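Local coordinates for SusD superfamily protein (Bacteroides thetaiotaomicron, PDB 3MCX) that is of unknown function but, as a SusD-family protein of the outer membrane, probably captures glycans at the cell surface, and binds zinc in the crystal, at residues 26-31 / 118-123; 305-310 / 410-415; 320-323 / 328-331. All blocks are in the same frame, centred on the assembly; numbering follows the deposited sequence. Where two conformers were deposited one is given.

Interaction 1 of 3, residues 26-31 / 118-123; sequences IALNGI and LNRIKS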
loop_
_atom_site.group_PDB
_atom_site.type_symbol
_atom_site.label_atom_id
_atom_site.label_comp_id
_atom_site.label_asym_id
_atom_site.label_seq_id
_atom_site.Cartn_x
_atom_site.Cartn_y
_atom_site.Cartn_z
ATOM N N ILE A 26 15.675 20.220 -0.507
ATOM C CA ILE A 26 14.523 20.657 -1.306
ATOM C C ILE A 26 14.218 19.646 -2.422
ATOM O O ILE A 26 13.060 19.280 -2.629
ATOM C CB ILE A 26 14.735 22.064 -1.884
ATOM C CG1 ILE A 26 14.693 23.095 -0.757
ATOM C CG2 ILE A 26 13.666 22.364 -2.964
ATOM C CD1 ILE A 26 15.092 24.498 -1.186
ATOM N N ALA A 27 15.257 19.138 -3.100
ATOM C CA ALA A 27 15.046 18.069 -4.073
ATOM C C ALA A 27 14.398 16.833 -3.467
ATOM O O ALA A 27 13.480 16.281 -4.036
ATOM C CB ALA A 27 16.382 17.682 -4.803
ATOM N N LEU A 28 14.890 16.403 -2.311
ATOM C CA LEU A 28 14.299 15.256 -1.630
ATOM C C LEU A 28 12.842 15.553 -1.230
ATOM O O LEU A 28 11.969 14.711 -1.395
ATOM C CB LEU A 28 15.141 14.900 -0.418
ATOM C CG LEU A 28 14.646 13.725 0.433
ATOM C CD1 LEU A 28 14.480 12.423 -0.412
ATOM C CD2 LEU A 28 15.539 13.541 1.662
ATOM N N ASN A 29 12.604 16.759 -0.713
ATOM C CA ASN A 29 11.219 17.118 -0.373
ATOM C C ASN A 29 10.325 16.986 -1.592
ATOM O O ASN A 29 9.185 16.551 -1.478
ATOM C CB ASN A 29 11.129 18.536 0.170
ATOM C CG ASN A 29 11.788 18.693 1.541
ATOM O OD1 ASN A 29 12.059 17.722 2.223
ATOM N ND2 ASN A 29 11.986 19.913 1.946
ATOM N N GLY A 30 10.836 17.371 -2.754
ATOM C CA GLY A 30 10.100 17.228 -3.995
ATOM C C GLY A 30 9.773 15.798 -4.381
ATOM O O GLY A 30 8.725 15.505 -4.947
ATOM N N ILE A 31 10.684 14.871 -4.100
ATOM C CA ILE A 31 10.437 13.463 -4.330
ATOM C C ILE A 31 9.283 12.952 -3.438
ATOM O O ILE A 31 8.366 12.289 -3.912
ATOM C CB ILE A 31 11.748 12.652 -4.071
ATOM C CG1 ILE A 31 12.738 12.986 -5.180
ATOM C CG2 ILE A 31 11.503 11.132 -3.956
ATOM C CD1 ILE A 31 14.153 12.511 -4.920
ATOM N N LEU A 118 24.319 14.706 4.098
ATOM C CA LEU A 118 24.333 14.230 2.697
ATOM C C LEU A 118 23.990 12.748 2.639
ATOM O O LEU A 118 23.228 12.309 1.795
ATOM C CB LEU A 118 25.675 14.469 2.023
ATOM C CG LEU A 118 26.089 15.942 1.747
ATOM C CD1 LEU A 118 27.582 16.090 1.439
ATOM C CD2 LEU A 118 25.197 16.508 0.632
ATOM N N ASN A 119 24.528 11.985 3.579
ATOM C CA ASN A 119 24.263 10.568 3.611
ATOM C C ASN A 119 22.831 10.233 4.014
ATOM O O ASN A 119 22.231 9.282 3.521
ATOM C CB ASN A 119 25.235 9.880 4.545
ATOM C CG ASN A 119 25.360 8.437 4.240
ATOM O OD1 ASN A 119 25.561 8.069 3.086
ATOM N ND2 ASN A 119 25.239 7.597 5.260
ATOM N N ARG A 120 22.254 11.053 4.889
ATOM C CA ARG A 120 20.857 10.854 5.256
ATOM C C ARG A 120 19.932 11.090 4.061
ATOM O O ARG A 120 19.046 10.306 3.765
ATOM C CB ARG A 120 20.477 11.823 6.400
ATOM C CG ARG A 120 19.021 11.702 6.774
ATOM C CD ARG A 120 18.507 12.754 7.744
ATOM N NE ARG A 120 18.740 14.115 7.270
ATOM C CZ ARG A 120 18.004 14.760 6.361
ATOM N NH1 ARG A 120 16.973 14.174 5.755
ATOM N NH2 ARG A 120 18.346 16.016 6.034
ATOM N N ILE A 121 20.165 12.209 3.373
ATOM C CA ILE A 121 19.385 12.528 2.180
ATOM C C ILE A 121 19.532 11.424 1.135
ATOM O O ILE A 121 18.565 10.973 0.579
ATOM C CB ILE A 121 19.789 13.878 1.608
ATOM C CG1 ILE A 121 19.368 14.981 2.587
ATOM C CG2 ILE A 121 19.181 14.101 0.206
ATOM C CD1 ILE A 121 19.996 16.331 2.305
ATOM N N LYS A 122 20.770 10.970 0.930
ATOM C CA LYS A 122 21.003 9.856 -0.012
ATOM C C LYS A 122 20.254 8.593 0.404
ATOM O O LYS A 122 19.650 7.906 -0.430
ATOM C CB LYS A 122 22.488 9.572 -0.067
ATOM C CG LYS A 122 22.917 8.410 -0.963
ATOM C CD LYS A 122 24.414 8.170 -0.825
ATOM C CE LYS A 122 24.821 6.895 -1.475
ATOM N NZ LYS A 122 26.254 6.616 -1.166
ATOM N N SER A 123 20.293 8.294 1.693
ATOM C CA SER A 123 19.644 7.098 2.198
ATOM C C SER A 123 18.126 7.128 2.062
ATOM O O SER A 123 17.493 6.135 1.706
ATOM C CB SER A 123 20.017 6.875 3.654
ATOM O OG SER A 123 21.406 6.592 3.742
#
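Leu28 lays its CD2 methyl against the CG2 branch of Ile121, at 4.0 Å between Leu28 CD2 and Ile121 CG2, the one apolar side-chain pair between 26-31 and 118-123, in a helix-helix contact of the alpha-helical part of a SusD-family protein, a family placed in the TPR clan. Helix 21-36 and helix 115-140 meet here at Leu28 and Ile121, whose CA atoms stand 6.9 Å apart. Only 112 Å² is buried between the two segments, so the contact is narrow although its touching residues are buried. The torsions explain the match: Leu28 turns CG away from its own backbone N (chi1 179°), carrying the isobutyl group across the gap, while Ile121 holds CG2 opposite its N and CG1 next to it. The two branches therefore form a notch around one methyl, with Leu28 CD2 4.2 Å from Ile121 CG1 and 4.0 Å from the CA of the same isoleucine. Helix 81-106 supplies further partners, Leu101 to Leu28 and Ile105 to Ile121, making a three-helix cluster. Beside the pair, Arg120 NH1 comes to 4.4 Å from Leu28 CD2, oblique to the guanidinium plane, but the arginine's charge is answered by Glu117 and Glu124 of its own helix, and its NH2 also bonds to Gln25 of helix 21-36. On the segment 118-123, Asn119 O takes two donors from opposite faces of its plane: the backbone N of Ser123 in the regular helical bond, and the hydroxyl, with Ser123 OG 2.8 Å from Asn119 O and tilted 32° from the carbonyl plane.

Interaction 2 of 3, residues 305-310 / 410-415; sequences PKDVRH and RRKELV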
loop_
_atom_site.group_PDB
_atom_site.type_symbol
_atom_site.label_atom_id
_atom_site.label_comp_id
_atom_site.label_asym_id
_atom_site.label_seq_id
_atom_site.Cartn_x
_atom_site.Cartn_y
_atom_site.Cartn_z
ATOM N N PRO A 305 -19.020 -8.997 17.247
ATOM C CA PRO A 305 -19.719 -7.730 17.503
ATOM C C PRO A 305 -19.012 -6.767 18.459
ATOM O O PRO A 305 -19.380 -5.582 18.475
ATOM C CB PRO A 305 -21.069 -8.159 18.094
ATOM C CG PRO A 305 -21.137 -9.605 17.991
ATOM C CD PRO A 305 -19.832 -10.173 17.603
ATOM N N LYS A 306 -18.006 -7.245 19.213
ATOM C CA LYS A 306 -17.271 -6.408 20.176
ATOM C C LYS A 306 -16.044 -5.725 19.551
ATOM O O LYS A 306 -15.286 -5.032 20.239
ATOM C CB LYS A 306 -16.787 -7.270 21.362
ATOM C CG LYS A 306 -17.887 -8.059 22.081
ATOM C CD LYS A 306 -18.929 -7.170 22.633
ATOM C CE LYS A 306 -19.866 -7.977 23.534
ATOM N NZ LYS A 306 -20.961 -7.137 24.080
ATOM N N ASP A 307 -15.832 -5.941 18.263
ATOM C CA ASP A 307 -14.677 -5.429 17.560
ATOM C C ASP A 307 -14.766 -3.882 17.464
ATOM O O ASP A 307 -15.747 -3.329 16.966
ATOM C CB ASP A 307 -14.624 -6.063 16.176
ATOM C CG ASP A 307 -13.297 -5.891 15.501
ATOM O OD1 ASP A 307 -12.725 -4.761 15.468
ATOM O OD2 ASP A 307 -12.804 -6.891 14.910
ATOM N N VAL A 308 -13.736 -3.187 17.931
ATOM C CA VAL A 308 -13.727 -1.717 17.854
ATOM C C VAL A 308 -13.786 -1.210 16.409
ATOM O O VAL A 308 -14.256 -0.096 16.183
ATOM C CB VAL A 308 -12.474 -1.138 18.557
ATOM C CG1 VAL A 308 -11.205 -1.419 17.795
ATOM C CG2 VAL A 308 -12.656 0.399 18.858
ATOM N N ARG A 309 -13.341 -2.004 15.434
ATOM C CA ARG A 309 -13.273 -1.558 14.034
ATOM C C ARG A 309 -14.661 -1.353 13.394
ATOM O O ARG A 309 -14.750 -0.744 12.322
ATOM C CB ARG A 309 -12.363 -2.513 13.244
ATOM C CG ARG A 309 -10.925 -2.351 13.692
ATOM C CD ARG A 309 -10.011 -3.493 13.306
ATOM N NE ARG A 309 -10.358 -4.735 13.991
ATOM C CZ ARG A 309 -9.540 -5.770 14.129
ATOM N NH1 ARG A 309 -8.282 -5.718 13.695
ATOM N NH2 ARG A 309 -9.978 -6.872 14.691
ATOM N N HIS A 310 -15.716 -1.792 14.071
ATOM C CA HIS A 310 -17.061 -1.408 13.645
ATOM C C HIS A 310 -17.230 0.100 13.622
ATOM O O HIS A 310 -18.061 0.601 12.879
ATOM C CB HIS A 310 -18.148 -2.013 14.525
ATOM C CG HIS A 310 -18.282 -3.484 14.355
ATOM N ND1 HIS A 310 -18.872 -4.062 13.254
ATOM C CD2 HIS A 310 -17.880 -4.503 15.151
ATOM C CE1 HIS A 310 -18.800 -5.383 13.369
ATOM N NE2 HIS A 310 -18.219 -5.678 14.522
ATOM N N ARG A 410 -5.738 -9.479 9.408
ATOM C CA ARG A 410 -5.195 -8.486 8.488
ATOM C C ARG A 410 -6.272 -7.786 7.684
ATOM O O ARG A 410 -6.206 -6.572 7.459
ATOM C CB ARG A 410 -4.186 -9.110 7.516
ATOM C CG ARG A 410 -2.870 -9.598 8.171
ATOM C CD ARG A 410 -1.912 -10.236 7.137
ATOM N NE ARG A 410 -1.509 -9.242 6.159
ATOM C CZ ARG A 410 -0.461 -8.426 6.242
ATOM N NH1 ARG A 410 0.449 -8.546 7.202
ATOM N NH2 ARG A 410 -0.299 -7.540 5.312
ATOM N N ARG A 411 -7.262 -8.543 7.222
ATOM C CA ARG A 411 -8.373 -7.953 6.464
ATOM C C ARG A 411 -9.124 -6.935 7.339
ATOM O O ARG A 411 -9.496 -5.850 6.870
ATOM C CB ARG A 411 -9.323 -9.027 5.927
ATOM C CG ARG A 411 -8.711 -9.745 4.716
ATOM C CD ARG A 411 -9.508 -10.979 4.413
ATOM N NE ARG A 411 -10.867 -10.668 3.983
ATOM C CZ ARG A 411 -11.850 -11.562 3.901
ATOM N NH1 ARG A 411 -11.644 -12.847 4.232
ATOM N NH2 ARG A 411 -13.065 -11.181 3.485
ATOM N N LYS A 412 -9.351 -7.284 8.596
ATOM C CA LYS A 412 -10.063 -6.384 9.509
ATOM C C LYS A 412 -9.205 -5.124 9.806
ATOM O O LYS A 412 -9.703 -4.012 9.815
ATOM C CB LYS A 412 -10.397 -7.073 10.820
ATOM C CG LYS A 412 -11.425 -8.201 10.708
ATOM C CD LYS A 412 -11.608 -8.925 12.026
ATOM C CE LYS A 412 -12.428 -10.191 11.880
ATOM N NZ LYS A 412 -12.790 -10.780 13.211
ATOM N N GLU A 413 -7.917 -5.308 10.054
ATOM C CA GLU A 413 -7.049 -4.250 10.522
ATOM C C GLU A 413 -6.623 -3.306 9.416
ATOM O O GLU A 413 -6.512 -2.110 9.642
ATOM C CB GLU A 413 -5.794 -4.840 11.201
ATOM C CG GLU A 413 -4.903 -3.779 11.861
ATOM C CD GLU A 413 -5.666 -2.940 12.889
ATOM O OE1 GLU A 413 -6.454 -3.534 13.652
ATOM O OE2 GLU A 413 -5.476 -1.692 12.950
ATOM N N LEU A 414 -6.359 -3.841 8.231
ATOM C CA LEU A 414 -5.671 -3.092 7.174
ATOM C C LEU A 414 -6.567 -2.724 5.997
ATOM O O LEU A 414 -6.098 -2.234 4.981
ATOM C CB LEU A 414 -4.462 -3.897 6.678
ATOM C CG LEU A 414 -3.413 -4.209 7.769
ATOM C CD1 LEU A 414 -2.303 -5.107 7.241
ATOM C CD2 LEU A 414 -2.828 -2.908 8.327
ATOM N N VAL A 415 -7.873 -2.922 6.169
ATOM C CA VAL A 415 -8.829 -2.523 5.134
ATOM C C VAL A 415 -8.601 -1.055 4.751
ATOM O O VAL A 415 -8.475 -0.198 5.599
ATOM C CB VAL A 415 -10.298 -2.748 5.597
ATOM C CG1 VAL A 415 -10.672 -1.871 6.824
ATOM C CG2 VAL A 415 -11.263 -2.517 4.422
HETATM O O HOH W 1 -14.534 -8.733 13.875
#
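A buried salt-bridge network joins Arg309 to Glu413 across the contact and to Asp307 within its own loop, with an Asx turn at its base. The Asp307 carboxylate takes the guanidinium side-on: Arg309 NE lies 2.8 Å from Asp307 OD1, on the syn lone pair of that oxygen, and Arg309 NH2 lies 2.8 Å from Asp307 OD2. OD1 also accepts the backbone N of Arg309, closing the turn, so one oxygen is gripped twice by the same residue. On the other end, Arg309 NH1 gives a less straight bond to Glu413 OE1 (2.8 Å, N-H...O angle 135°), the oxygen sitting 26° out of the guanidinium plane. The bend at chi3 of Arg309 (-66°) swings this flat group round so that one face lies against the aliphatic part of Lys412, whose CB stands 3.6 Å above the plane over its centre. In the SusD fold this ties the loop after helix 295-301 to the C-terminal part of helix 403-414. Putting a leucine at Arg309 would probably leave both Asp307 and the arginine-facing oxygen of Glu413 without this cationic partner in a buried contact. Glu413 has further partners in Arg388, Arg355 and the hydroxyl of Tyr244, while Glu409 binds Arg309 NH2 as well. Lys412 runs extended past the Asp307 carboxylate, and its NZ ends 4.2 Å from Asp307 OD2. The gap is bridged by a water, which donates to Asp307 OD2 at 2.7 Å and accepts from Lys412 NZ at 2.8 Å.

Interaction 3 of 3, residues 320-323 / 328-331; sequences NNTG and AMHE. With ZN (zinc ion), chain D.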
loop_
_atom_site.group_PDB
_atom_site.type_symbol
_atom_site.label_atom_id
_atom_site.label_comp_id
_atom_site.label_asym_id
_atom_site.label_seq_id
_atom_site.Cartn_x
_atom_site.Cartn_y
_atom_site.Cartn_z
ATOM N N ASN A 320 -31.693 6.761 1.980
ATOM C CA ASN A 320 -32.448 6.262 0.819
ATOM C C ASN A 320 -31.642 6.603 -0.447
ATOM O O ASN A 320 -32.201 7.024 -1.443
ATOM C CB ASN A 320 -33.879 6.803 0.793
ATOM C CG ASN A 320 -34.633 6.474 2.054
ATOM O OD1 ASN A 320 -34.393 5.375 2.613
ATOM N ND2 ASN A 320 -35.497 7.356 2.512
ATOM N N ASN A 321 -30.345 6.367 -0.358
ATOM C CA ASN A 321 -29.405 6.756 -1.412
ATOM C C ASN A 321 -29.529 5.834 -2.618
ATOM O O ASN A 321 -29.144 4.662 -2.544
ATOM C CB ASN A 321 -27.998 6.714 -0.820
ATOM C CG ASN A 321 -26.892 7.290 -1.745
ATOM O OD1 ASN A 321 -27.135 7.520 -2.938
ATOM N ND2 ASN A 321 -25.707 7.507 -1.190
ATOM N N THR A 322 -30.004 6.372 -3.747
ATOM C CA THR A 322 -30.190 5.542 -4.947
ATOM C C THR A 322 -28.902 5.378 -5.746
ATOM O O THR A 322 -28.904 4.621 -6.730
ATOM C CB THR A 322 -31.268 6.087 -5.862
ATOM O OG1 THR A 322 -30.879 7.391 -6.280
ATOM C CG2 THR A 322 -32.607 6.129 -5.129
ATOM N N GLY A 323 -27.800 6.001 -5.292
ATOM C CA GLY A 323 -26.459 5.855 -5.870
ATOM C C GLY A 323 -25.709 4.619 -5.388
ATOM O O GLY A 323 -24.598 4.319 -5.844
ATOM N N ALA A 328 -27.257 -2.599 -0.748
ATOM C CA ALA A 328 -26.366 -1.862 0.155
ATOM C C ALA A 328 -26.996 -0.585 0.729
ATOM O O ALA A 328 -26.346 0.054 1.544
ATOM C CB ALA A 328 -25.070 -1.468 -0.581
HETATM N N MSE A 329 -28.199 -0.238 0.285
HETATM C CA MSE A 329 -28.797 1.100 0.551
HETATM C C MSE A 329 -28.590 1.591 1.984
HETATM O O MSE A 329 -28.099 2.770 2.197
HETATM C CB MSE A 329 -30.272 1.110 0.205
HETATM C CG MSE A 329 -30.940 2.472 0.412
HETATM SE SE MSE A 329 -32.768 2.567 -0.123
HETATM C CE MSE A 329 -32.481 3.015 -1.951
ATOM N N HIS A 330 -28.938 0.752 2.966
ATOM C CA HIS A 330 -28.858 1.131 4.396
ATOM C C HIS A 330 -27.707 0.355 5.129
ATOM O O HIS A 330 -27.644 0.384 6.380
ATOM C CB HIS A 330 -30.214 1.045 5.097
ATOM C CG HIS A 330 -31.232 1.953 4.486
ATOM N ND1 HIS A 330 -31.371 3.297 4.822
ATOM C CD2 HIS A 330 -32.161 1.698 3.537
ATOM C CE1 HIS A 330 -32.330 3.816 4.074
ATOM N NE2 HIS A 330 -32.838 2.867 3.308
ATOM N N GLU A 331 -26.817 -0.272 4.389
ATOM C CA GLU A 331 -25.729 -0.957 5.020
ATOM C C GLU A 331 -24.547 -0.038 5.342
ATOM O O GLU A 331 -24.389 1.023 4.746
ATOM C CB GLU A 331 -25.297 -2.128 4.122
ATOM C CG GLU A 331 -26.392 -3.139 3.862
ATOM C CD GLU A 331 -26.851 -3.799 5.116
ATOM O OE1 GLU A 331 -25.969 -4.243 5.892
ATOM O OE2 GLU A 331 -28.080 -3.786 5.312
HETATM ZN ZN ZN D . -30.733 4.295 6.390
HETATM O O HOH W 2 -29.309 5.110 2.016
#
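His330 reaches from its turn to a zinc ion on one side and to Asn320 on another. With chi1 at -60°, CG stands opposite the carbonyl carbon and beside the backbone N, from where the ring reaches the metal; CB itself is 3.5 Å from the zinc ion. Beyond CG, ND1 makes the metal bond, with His330 ND1 2.0 Å from the zinc ion. CE1 comes next, and together with NE2 it meets Asn320 OD1: the oxygen lies at the ring edge, near its plane, 3.0 Å from both His330 CE1 and His330 NE2. The amide stands nearly upright to the ring, the two planes 79° apart. Glu315 and Glu319 complete the zinc site, which is seen in this crystal. Both segments belong to the surface loop between strands 313-314 and 334-335 of the SusD fold. Ala328 to Glu331 form a type I turn that presents the histidine, and Asn321 OD1 accepts the N-H of Gly323, an Asx turn. Next to the ring, the selenomethionine Met329 lies along the opposing backbone: its SE is 3.8 Å from Asn320 CA, and the bend at chi3 (-87°) brings CE to 3.8 Å from Asn321 O. A water spans the same gap over one face of the ring, accepting from Asn321 N at 2.9 Å and lying 2.6 Å from Met329 O.

Interactions 1 and 2 are buried, interaction 3 lies at the surface, and the chemistry follows that split. Interaction 1 joins two helices mainly through hydrocarbon branches, with its charges paired at the margin, whereas interaction 2 fixes a loop to a helix by buried groups of opposite charge that probably offset one another. Interaction 3 joins two parts of a single loop through a metal ligand, a selenomethionine and water. No secondary-structure element is shared among the three. Along the chain, interaction 1 closes before the others open, on the opposite side of the molecule's centre, while 320-323/328-331 is nested within the loop closed by 305-310/410-415, their centres about 22 Å apart.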